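Local coordinates for methionine-binding protein (Coxiella burnetii, PDB 3TQW) that binds methionine and probably delivers it to a membrane ABC transporter as the periplasmic substrate-binding component, at residues Ala115-Leu120 against Leu168-Thr173; Met140-Asn145 against Leu149-Leu154. All blocks are in the same frame, centred on the assembly; numbering follows the deposited sequence.

Interaction 1: residues Ala115-Leu120 against Leu168-Thr173. With MET (methionine), chain C.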
loop_
_atom_site.group_PDB
_atom_site.type_symbol
_atom_site.label_atom_id
_atom_site.label_comp_id
_atom_site.label_asym_id
_atom_site.label_seq_id
_atom_site.Cartn_x
_atom_site.Cartn_y
_atom_site.Cartn_z
ATOM N N ALA A 115 -6.202 3.582 9.817
ATOM C CA ALA A 115 -5.726 2.998 11.064
ATOM C C ALA A 115 -4.202 2.877 11.023
ATOM O O ALA A 115 -3.512 3.152 12.003
ATOM C CB ALA A 115 -6.372 1.636 11.302
ATOM N N ARG A 116 -3.688 2.472 9.873
ATOM C CA ARG A 116 -2.256 2.312 9.677
ATOM C C ARG A 116 -1.514 3.622 9.895
ATOM O O ARG A 116 -0.481 3.651 10.558
ATOM C CB ARG A 116 -1.979 1.791 8.262
ATOM C CG ARG A 116 -0.494 1.729 7.883
ATOM C CD ARG A 116 -0.347 1.270 6.441
ATOM N NE ARG A 116 1.021 0.887 6.099
ATOM C CZ ARG A 116 1.384 0.440 4.902
ATOM N NH1 ARG A 116 0.475 0.329 3.946
ATOM N NH2 ARG A 116 2.649 0.106 4.657
ATOM N N ALA A 117 -2.044 4.699 9.321
ATOM C CA ALA A 117 -1.420 6.010 9.423
ATOM C C ALA A 117 -1.464 6.530 10.857
ATOM O O ALA A 117 -0.530 7.194 11.312
ATOM C CB ALA A 117 -2.099 6.989 8.491
ATOM N N LEU A 118 -2.555 6.246 11.563
ATOM C CA LEU A 118 -2.669 6.666 12.956
ATOM C C LEU A 118 -1.646 5.938 13.826
ATOM O O LEU A 118 -1.055 6.523 14.740
ATOM C CB LEU A 118 -4.091 6.448 13.482
ATOM C CG LEU A 118 -5.123 7.410 12.895
ATOM C CD1 LEU A 118 -6.531 7.044 13.349
ATOM C CD2 LEU A 118 -4.778 8.852 13.272
ATOM N N LEU A 119 -1.419 4.664 13.523
ATOM C CA LEU A 119 -0.403 3.886 14.217
ATOM C C LEU A 119 0.984 4.464 13.979
ATOM O O LEU A 119 1.823 4.470 14.881
ATOM C CB LEU A 119 -0.455 2.422 13.784
ATOM C CG LEU A 119 -1.567 1.584 14.420
ATOM C CD1 LEU A 119 -1.741 0.257 13.692
ATOM C CD2 LEU A 119 -1.290 1.361 15.904
ATOM N N LEU A 120 1.220 4.954 12.764
ATOM C CA LEU A 120 2.497 5.569 12.418
ATOM C C LEU A 120 2.682 6.913 13.131
ATOM O O LEU A 120 3.791 7.253 13.547
ATOM C CB LEU A 120 2.618 5.736 10.898
ATOM C CG LEU A 120 3.897 6.347 10.318
ATOM C CD1 LEU A 120 5.130 5.585 10.760
ATOM C CD2 LEU A 120 3.830 6.397 8.792
ATOM N N LEU A 168 1.941 17.836 7.369
ATOM C CA LEU A 168 2.493 16.483 7.388
ATOM C C LEU A 168 1.464 15.533 6.790
ATOM O O LEU A 168 0.264 15.697 7.011
ATOM C CB LEU A 168 2.787 16.057 8.829
ATOM C CG LEU A 168 3.641 14.804 9.032
ATOM C CD1 LEU A 168 5.079 15.100 8.618
ATOM C CD2 LEU A 168 3.583 14.328 10.479
ATOM N N ALA A 169 1.919 14.539 6.036
ATOM C CA ALA A 169 0.994 13.565 5.464
ATOM C C ALA A 169 1.581 12.165 5.499
ATOM O O ALA A 169 2.763 11.971 5.213
ATOM C CB ALA A 169 0.615 13.956 4.033
ATOM N N ALA A 170 0.748 11.198 5.870
ATOM C CA ALA A 170 1.097 9.790 5.749
ATOM C C ALA A 170 0.667 9.343 4.359
ATOM O O ALA A 170 -0.514 9.416 4.023
ATOM C CB ALA A 170 0.375 8.977 6.814
ATOM N N ILE A 171 1.618 8.895 3.544
ATOM C CA ILE A 171 1.333 8.576 2.146
ATOM C C ILE A 171 1.796 7.166 1.775
ATOM O O ILE A 171 2.921 6.774 2.081
ATOM C CB ILE A 171 2.020 9.595 1.207
ATOM C CG1 ILE A 171 1.667 11.032 1.620
ATOM C CG2 ILE A 171 1.667 9.316 -0.264
ATOM C CD1 ILE A 171 2.306 12.111 0.746
ATOM N N ASN A 172 0.932 6.398 1.120
ATOM C CA ASN A 172 1.333 5.073 0.646
ATOM C C ASN A 172 2.443 5.225 -0.380
ATOM O O ASN A 172 2.396 6.109 -1.230
ATOM C CB ASN A 172 0.165 4.324 0.002
ATOM C CG ASN A 172 -0.979 4.068 0.967
ATOM O OD1 ASN A 172 -1.070 2.997 1.569
ATOM N ND2 ASN A 172 -1.867 5.039 1.100
ATOM N N THR A 173 3.435 4.355 -0.301
ATOM C CA THR A 173 4.586 4.433 -1.189
ATOM C C THR A 173 4.229 4.445 -2.683
ATOM O O THR A 173 4.847 5.175 -3.456
ATOM C CB THR A 173 5.588 3.312 -0.866
ATOM O OG1 THR A 173 6.122 3.539 0.448
ATOM C CG2 THR A 173 6.724 3.277 -1.892
HETATM N N MET C . 0.672 -0.675 -2.008
HETATM C CA MET C . -0.085 -0.077 -0.901
HETATM C C MET C . 0.765 -0.106 0.366
HETATM O O MET C . 1.486 -1.075 0.598
HETATM C CB MET C . -1.395 -0.849 -0.687
HETATM C CG MET C . -2.317 -0.303 0.408
HETATM S SD MET C . -3.830 -1.287 0.575
HETATM C CE MET C . -4.594 -0.935 -1.006
HETATM O OXT MET C . 0.762 0.822 1.179
#
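Arg116 and Asn172 converge on the bound methionine through their first torsions. In Arg116, CG stands trans to the backbone N (chi1 174°) and the chain stays extended to NE, which carries the guanidinium from helix 111-123 to the ligand carboxylate; in Asn172, CG turns instead to the side of its own backbone N (chi1 -62°), bringing the amide to the same group. Arg116 NH1 donates to methionine OXT at 2.8 Å, with a bent N-H...O angle of 134°. The carboxylate arrives at the edge of the guanidinium, its carbon lying in the guanidinium plane. From the other segment, CB of Asn172 comes within 3.7 Å of methionine OXT, just before helix 173-176 begins. Behind this polar end the backbones close up: Ala117 CB touches Ala170 CB at 3.6 Å, and with only methyl groups between them, the CA atoms of Ala117 and Ala170 lie 5.8 Å apart. The helix thus sits close against the sheet, where Ala117 also meets Val107 and Pro108 of strand 104-108. NE of Arg116 forms a salt bridge with Glu191, a second-shell acid that probably helps to orient the guanidinium. Pairing a buried arginine with the ligand's carboxylate is consistent with recognition of the amino-acid end of the substrate, and the positive charge is probably shared between that carboxylate and Glu191.

Interaction 2: residues Met140-Asn145 against Leu149-Leu154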
loop_
_atom_site.group_PDB
_atom_site.type_symbol
_atom_site.label_atom_id
_atom_site.label_comp_id
_atom_site.label_asym_id
_atom_site.label_seq_id
_atom_site.Cartn_x
_atom_site.Cartn_y
_atom_site.Cartn_z
HETATM N N MSE A 140 -11.211 8.802 16.688
HETATM C CA MSE A 140 -11.960 8.708 17.934
HETATM C C MSE A 140 -11.182 7.888 18.949
HETATM O O MSE A 140 -11.490 7.900 20.141
HETATM C CB MSE A 140 -13.326 8.057 17.692
HETATM C CG MSE A 140 -14.415 9.014 17.240
HETATM SE SE MSE A 140 -14.850 10.346 18.586
HETATM C CE MSE A 140 -13.989 11.890 17.751
ATOM N N ASP A 141 -10.178 7.164 18.468
ATOM C CA ASP A 141 -9.374 6.324 19.341
ATOM C C ASP A 141 -8.112 7.031 19.803
ATOM O O ASP A 141 -7.262 6.431 20.457
ATOM C CB ASP A 141 -9.015 5.010 18.651
ATOM C CG ASP A 141 -10.232 4.166 18.351
ATOM O OD1 ASP A 141 -10.849 3.649 19.308
ATOM O OD2 ASP A 141 -10.565 4.015 17.159
ATOM N N ILE A 142 -7.988 8.307 19.457
ATOM C CA ILE A 142 -6.858 9.094 19.924
ATOM C C ILE A 142 -7.110 9.502 21.369
ATOM O O ILE A 142 -8.044 10.251 21.661
ATOM C CB ILE A 142 -6.617 10.338 19.052
ATOM C CG1 ILE A 142 -6.162 9.925 17.650
ATOM C CG2 ILE A 142 -5.564 11.233 19.686
ATOM C CD1 ILE A 142 -5.914 11.095 16.723
ATOM N N ALA A 143 -6.281 8.991 22.273
ATOM C CA ALA A 143 -6.454 9.253 23.697
ATOM C C ALA A 143 -5.623 10.448 24.145
ATOM O O ALA A 143 -5.983 11.140 25.093
ATOM C CB ALA A 143 -6.102 8.019 24.515
ATOM N N SER A 144 -4.514 10.689 23.454
ATOM C CA SER A 144 -3.637 11.807 23.781
ATOM C C SER A 144 -3.178 12.535 22.520
ATOM O O SER A 144 -2.639 11.921 21.596
ATOM C CB SER A 144 -2.430 11.315 24.581
ATOM O OG SER A 144 -1.527 12.372 24.857
ATOM N N ASN A 145 -3.400 13.847 22.490
ATOM C CA ASN A 145 -3.011 14.681 21.357
ATOM C C ASN A 145 -2.478 16.035 21.844
ATOM O O ASN A 145 -3.133 17.064 21.681
ATOM C CB ASN A 145 -4.199 14.850 20.396
ATOM C CG ASN A 145 -3.844 15.644 19.144
ATOM O OD1 ASN A 145 -2.689 16.012 18.925
ATOM N ND2 ASN A 145 -4.846 15.910 18.316
ATOM N N LEU A 149 -3.176 18.302 17.266
ATOM C CA LEU A 149 -3.026 18.182 15.825
ATOM C C LEU A 149 -4.377 17.892 15.183
ATOM O O LEU A 149 -5.202 17.183 15.749
ATOM C CB LEU A 149 -2.013 17.083 15.500
ATOM C CG LEU A 149 -0.600 17.337 16.037
ATOM C CD1 LEU A 149 0.280 16.105 15.894
ATOM C CD2 LEU A 149 0.035 18.524 15.333
ATOM N N LYS A 150 -4.607 18.462 14.006
ATOM C CA LYS A 150 -5.857 18.251 13.297
ATOM C C LYS A 150 -5.692 17.185 12.214
ATOM O O LYS A 150 -4.869 17.329 11.310
ATOM C CB LYS A 150 -6.340 19.567 12.688
ATOM C CG LYS A 150 -6.449 20.690 13.712
ATOM C CD LYS A 150 -6.923 21.986 13.079
ATOM C CE LYS A 150 -7.007 23.099 14.112
ATOM N NZ LYS A 150 -7.543 24.356 13.522
ATOM N N ILE A 151 -6.476 16.117 12.316
ATOM C CA ILE A 151 -6.396 15.015 11.361
ATOM C C ILE A 151 -7.295 15.266 10.155
ATOM O O ILE A 151 -8.500 15.455 10.295
ATOM C CB ILE A 151 -6.779 13.679 12.015
ATOM C CG1 ILE A 151 -5.915 13.427 13.250
ATOM C CG2 ILE A 151 -6.619 12.534 11.024
ATOM C CD1 ILE A 151 -4.420 13.385 12.949
ATOM N N VAL A 152 -6.693 15.267 8.973
ATOM C CA VAL A 152 -7.411 15.478 7.724
ATOM C C VAL A 152 -7.481 14.165 6.946
ATOM O O VAL A 152 -6.453 13.604 6.580
ATOM C CB VAL A 152 -6.698 16.536 6.862
ATOM C CG1 VAL A 152 -7.418 16.730 5.537
ATOM C CG2 VAL A 152 -6.606 17.851 7.618
ATOM N N GLU A 153 -8.692 13.679 6.695
ATOM C CA GLU A 153 -8.873 12.398 6.028
ATOM C C GLU A 153 -9.108 12.553 4.519
ATOM O O GLU A 153 -10.145 13.054 4.089
ATOM C CB GLU A 153 -9.993 11.614 6.719
ATOM C CG GLU A 153 -9.704 11.393 8.222
ATOM C CD GLU A 153 -10.958 11.264 9.072
ATOM O OE1 GLU A 153 -11.262 10.137 9.518
ATOM O OE2 GLU A 153 -11.633 12.294 9.307
ATOM N N LEU A 154 -8.121 12.131 3.727
ATOM C CA LEU A 154 -8.182 12.229 2.269
ATOM C C LEU A 154 -8.069 10.866 1.601
ATOM O O LEU A 154 -7.431 9.955 2.129
ATOM C CB LEU A 154 -7.048 13.116 1.743
ATOM C CG LEU A 154 -6.939 14.506 2.383
ATOM C CD1 LEU A 154 -5.688 15.223 1.893
ATOM C CD2 LEU A 154 -8.177 15.327 2.087
#
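Asn145 and Leu149, which bury more surface here than any other residues of the two segments, are joined by a pair of hydrogen bonds between the Asn145 carboxamide and the Leu149 backbone. CG of Asn145 lies trans to its backbone N (chi1 -177°), holding the carboxamide out toward the chain as it returns after a three-residue connection. OD1 of Asn145 accepts from Leu149 N at 2.9 Å, the donor standing 25° out of the carbonyl plane. The partner bond is flatter: ND2 of Asn145 gives a hydrogen to Leu149 O, also at 2.9 Å, meeting the acceptor in its carbonyl plane on a lone pair and staying within 2° of the amide's own plane. One side chain therefore satisfies both the N-H and the C=O of a single residue, and the two bonds together restrain rotation of the amide. Leu149 also brings its CB to 3.7 Å from Asn145 OD1. Farther along, the contact turns apolar, as the extended branch of Ile142 places CD1 4.2 Å from Ile151 CG1. Strand 150-154 is an outermost strand of the five-stranded sheet, and the backbone of Lys150 hydrogen-bonds to those of Ala103 and Ile105, while Leu149 and Ile151 pack on Ile105. Strand 142-144 instead pairs antiparallel with strand 128-129, where Ala143 and Ser144 form a classic beta bulge opposite Gln128 and Ile142 rests on Leu129.

How the interactions relate
From the N terminus, strand 104-108 leads into helix 111-123, which supplies the first half of interaction 1. The chain then runs through the antiparallel pair 128-129 and 142-144, and interaction 2 closes a short loop where it turns back into strand 150-154. That strand lies parallel to 104-108 on its outer flank; the next, 168-171, flanks 104-108 on the other side and completes interaction 1. The shorter loop is thus nested within the longer one. Leu118 CD2 and Ile142 CD1, 4.3 Å apart, join the two contacts directly. Together they tie the helix and the small two-stranded antiparallel pair to one sheet, with interaction 1 at the ligand and interaction 2 nearer the periphery.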